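Long-range contact in M32 carboxypeptidase (Pyrococcus furiosus, PDB 1KA2), which removes amino acids one by one from the C-terminus of peptides with broad specificity, as a cobalt-dependent homodimeric metallocarboxypeptidase: residues A[288-297]-A[467-476]. Sequence-based numbering, arbitrary orientation.
Sequences PIAGGVSLGI and WGSIYPPKEL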
loop_
_atom_site.group_PDB
_atom_site.type_symbol
_atom_site.label_atom_id
_atom_site.label_comp_id
_atom_site.label_asym_id
_atom_site.label_seq_id
_atom_site.Cartn_x
_atom_site.Cartn_y
_atom_site.Cartn_z
ATOM N N PRO A 288 18.939 8.576 -7.674
ATOM C CA PRO A 288 18.767 9.715 -6.761
ATOM C C PRO A 288 18.560 11.103 -7.380
ATOM O O PRO A 288 18.309 12.057 -6.649
ATOM C CB PRO A 288 20.015 9.644 -5.881
ATOM C CG PRO A 288 21.015 8.964 -6.740
ATOM C CD PRO A 288 20.224 7.896 -7.426
ATOM N N ILE A 289 18.665 11.233 -8.703
ATOM C CA ILE A 289 18.446 12.534 -9.334
ATOM C C ILE A 289 17.006 12.726 -9.790
ATOM O O ILE A 289 16.587 13.845 -10.094
ATOM C CB ILE A 289 19.384 12.792 -10.542
ATOM C CG1 ILE A 289 19.391 11.597 -11.494
ATOM C CG2 ILE A 289 20.783 13.134 -10.041
ATOM C CD1 ILE A 289 20.285 11.822 -12.718
ATOM N N ALA A 290 16.251 11.635 -9.844
ATOM C CA ALA A 290 14.841 11.725 -10.213
ATOM C C ALA A 290 14.100 12.310 -9.002
ATOM O O ALA A 290 14.459 12.019 -7.863
ATOM C CB ALA A 290 14.288 10.334 -10.545
ATOM N N GLY A 291 13.086 13.143 -9.245
ATOM C CA GLY A 291 12.314 13.725 -8.151
ATOM C C GLY A 291 12.591 15.172 -7.759
ATOM O O GLY A 291 13.712 15.658 -7.890
ATOM N N GLY A 292 11.568 15.856 -7.252
ATOM C CA GLY A 292 11.714 17.249 -6.847
ATOM C C GLY A 292 12.938 17.520 -5.987
ATOM O O GLY A 292 13.215 16.797 -5.039
ATOM N N VAL A 293 13.655 18.594 -6.291
ATOM C CA VAL A 293 14.870 18.901 -5.558
ATOM C C VAL A 293 14.749 19.363 -4.096
ATOM O O VAL A 293 15.648 19.116 -3.312
ATOM C CB VAL A 293 15.766 19.905 -6.375
ATOM C CG1 VAL A 293 15.227 21.361 -6.252
ATOM C CG2 VAL A 293 17.206 19.779 -5.902
ATOM N N SER A 294 13.655 20.013 -3.718
ATOM C CA SER A 294 13.527 20.479 -2.342
ATOM C C SER A 294 12.128 20.912 -1.981
ATOM O O SER A 294 11.273 21.054 -2.844
ATOM C CB SER A 294 14.457 21.671 -2.098
ATOM O OG SER A 294 13.994 22.775 -2.845
ATOM N N LEU A 295 11.914 21.154 -0.691
ATOM C CA LEU A 295 10.615 21.623 -0.207
ATOM C C LEU A 295 10.228 22.947 -0.831
ATOM O O LEU A 295 9.059 23.173 -1.136
ATOM C CB LEU A 295 10.631 21.822 1.309
ATOM C CG LEU A 295 10.773 20.609 2.220
ATOM C CD1 LEU A 295 10.696 21.055 3.705
ATOM C CD2 LEU A 295 9.651 19.630 1.861
ATOM N N GLY A 296 11.205 23.838 -0.987
ATOM C CA GLY A 296 10.904 25.142 -1.557
ATOM C C GLY A 296 10.513 25.136 -3.025
ATOM O O GLY A 296 9.566 25.796 -3.433
ATOM N N ILE A 297 11.240 24.383 -3.835
ATOM C CA ILE A 297 10.896 24.310 -5.254
ATOM C C ILE A 297 9.551 23.583 -5.373
ATOM O O ILE A 297 8.726 23.921 -6.222
ATOM C CB ILE A 297 11.975 23.555 -6.078
ATOM C CG1 ILE A 297 13.334 24.235 -5.877
ATOM C CG2 ILE A 297 11.601 23.553 -7.570
ATOM C CD1 ILE A 297 13.359 25.687 -6.300
ATOM N N TRP A 467 14.531 18.456 -14.675
ATOM C CA TRP A 467 15.834 18.531 -14.035
ATOM C C TRP A 467 15.953 17.731 -12.742
ATOM O O TRP A 467 17.064 17.478 -12.268
ATOM C CB TRP A 467 16.210 19.999 -13.795
ATOM C CG TRP A 467 16.198 20.791 -15.070
ATOM C CD1 TRP A 467 15.441 21.894 -15.348
ATOM C CD2 TRP A 467 16.905 20.477 -16.278
ATOM N NE1 TRP A 467 15.625 22.277 -16.654
ATOM C CE2 TRP A 467 16.520 21.424 -17.246
ATOM C CE3 TRP A 467 17.824 19.484 -16.634
ATOM C CZ2 TRP A 467 17.022 21.410 -18.554
ATOM C CZ3 TRP A 467 18.326 19.469 -17.940
ATOM C CH2 TRP A 467 17.920 20.428 -18.880
ATOM N N GLY A 468 14.822 17.311 -12.181
ATOM C CA GLY A 468 14.874 16.547 -10.944
ATOM C C GLY A 468 15.823 17.162 -9.925
ATOM O O GLY A 468 15.745 18.364 -9.649
ATOM N N SER A 469 16.720 16.336 -9.387
ATOM C CA SER A 469 17.688 16.761 -8.386
ATOM C C SER A 469 19.100 16.863 -8.948
ATOM O O SER A 469 20.080 16.638 -8.234
ATOM C CB SER A 469 17.689 15.785 -7.212
ATOM O OG SER A 469 16.406 15.735 -6.622
ATOM N N ILE A 470 19.203 17.208 -10.223
ATOM C CA ILE A 470 20.508 17.342 -10.845
ATOM C C ILE A 470 21.320 18.481 -10.218
ATOM O O ILE A 470 22.496 18.313 -9.899
ATOM C CB ILE A 470 20.356 17.571 -12.366
ATOM C CG1 ILE A 470 19.979 16.244 -13.035
ATOM C CG2 ILE A 470 21.642 18.120 -12.954
ATOM C CD1 ILE A 470 19.538 16.374 -14.472
ATOM N N TYR A 471 20.676 19.628 -10.030
ATOM C CA TYR A 471 21.332 20.803 -9.468
ATOM C C TYR A 471 20.725 21.201 -8.131
ATOM O O TYR A 471 19.555 20.928 -7.871
ATOM C CB TYR A 471 21.188 21.992 -10.426
ATOM C CG TYR A 471 21.533 21.686 -11.868
ATOM C CD1 TYR A 471 20.532 21.498 -12.825
ATOM C CD2 TYR A 471 22.864 21.592 -12.281
ATOM C CE1 TYR A 471 20.852 21.228 -14.161
ATOM C CE2 TYR A 471 23.192 21.320 -13.610
ATOM C CZ TYR A 471 22.182 21.142 -14.541
ATOM O OH TYR A 471 22.513 20.894 -15.853
ATOM N N PRO A 472 21.515 21.862 -7.266
ATOM C CA PRO A 472 20.989 22.284 -5.964
ATOM C C PRO A 472 19.896 23.308 -6.244
ATOM O O PRO A 472 19.837 23.860 -7.342
ATOM C CB PRO A 472 22.206 22.912 -5.285
ATOM C CG PRO A 472 23.373 22.195 -5.923
ATOM C CD PRO A 472 22.961 22.139 -7.368
ATOM N N PRO A 473 19.028 23.586 -5.261
ATOM C CA PRO A 473 17.946 24.558 -5.460
ATOM C C PRO A 473 18.367 25.869 -6.125
ATOM O O PRO A 473 17.783 26.283 -7.125
ATOM C CB PRO A 473 17.422 24.784 -4.047
ATOM C CG PRO A 473 17.644 23.463 -3.399
ATOM C CD PRO A 473 19.032 23.083 -3.875
ATOM N N LYS A 474 19.380 26.521 -5.571
ATOM C CA LYS A 474 19.828 27.790 -6.126
ATOM C C LYS A 474 20.343 27.669 -7.551
ATOM O O LYS A 474 19.897 28.392 -8.437
ATOM C CB LYS A 474 20.893 28.410 -5.226
ATOM C CG LYS A 474 20.323 28.878 -3.903
ATOM C CD LYS A 474 21.360 29.564 -3.058
ATOM C CE LYS A 474 20.744 30.099 -1.779
ATOM N NZ LYS A 474 21.693 30.991 -1.051
ATOM N N GLU A 475 21.270 26.750 -7.778
ATOM C CA GLU A 475 21.821 26.563 -9.110
ATOM C C GLU A 475 20.713 26.223 -10.111
ATOM O O GLU A 475 20.791 26.590 -11.277
ATOM C CB GLU A 475 22.895 25.472 -9.084
ATOM C CG GLU A 475 23.644 25.312 -10.396
ATOM C CD GLU A 475 24.842 24.384 -10.282
ATOM O OE1 GLU A 475 25.486 24.127 -11.321
ATOM O OE2 GLU A 475 25.140 23.916 -9.158
ATOM N N LEU A 476 19.670 25.541 -9.647
ATOM C CA LEU A 476 18.555 25.183 -10.521
ATOM C C LEU A 476 17.828 26.430 -11.008
ATOM O O LEU A 476 17.495 26.534 -12.186
ATOM C CB LEU A 476 17.564 24.270 -9.793
ATOM C CG LEU A 476 16.274 23.956 -10.561
ATOM C CD1 LEU A 476 16.607 23.415 -11.944
ATOM C CD2 LEU A 476 15.432 22.955 -9.766
#
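Ile-289 O is held by two neighbouring residues of the segment 467-476. Ser-469 N gives it a nearly straight hydrogen bond (Ser-469 N to Ile-289 O 2.6 Å, 174° at the hydrogen), and Gly-468, at positive phi, adds a CH...O contact, its CA 3.3 Å from Ile-289 O. With chi1 at -60°, the hydroxyl of Ser-469 stands beside its own backbone N and turns to the next carbonyl but one; Ser-469 OG donates to Gly-291 O across 3.0 Å, from above the carbonyl plane. The turn presenting both donors is a type II' beta turn, Trp-467 to Ile-470, closed by the bond from Ile-470 N to Trp-467 O.

Farther along, Val-293 spreads its two methyls over the other segment. Val-293 CG2, anti to the backbone N, packs in close van der Waals contact against Tyr-471 O at 3.3 Å, while Val-293 CG1 meets Leu-476 CD2 at 3.9 Å as the two side chains pass in opposite directions. Ser-294 OG rests on Pro-473 CG at 3.8 Å, but its polar partners are Glu-164 and, as a weak N-cap bond, Ile-297 N.

The contact thus joins the loop leading into helix 295-309, which carries the metal ligand Glu-299, to the turn between helices 454-465 and 473-481, near, without touching, the HEXXH metal site of this M32 peptidase.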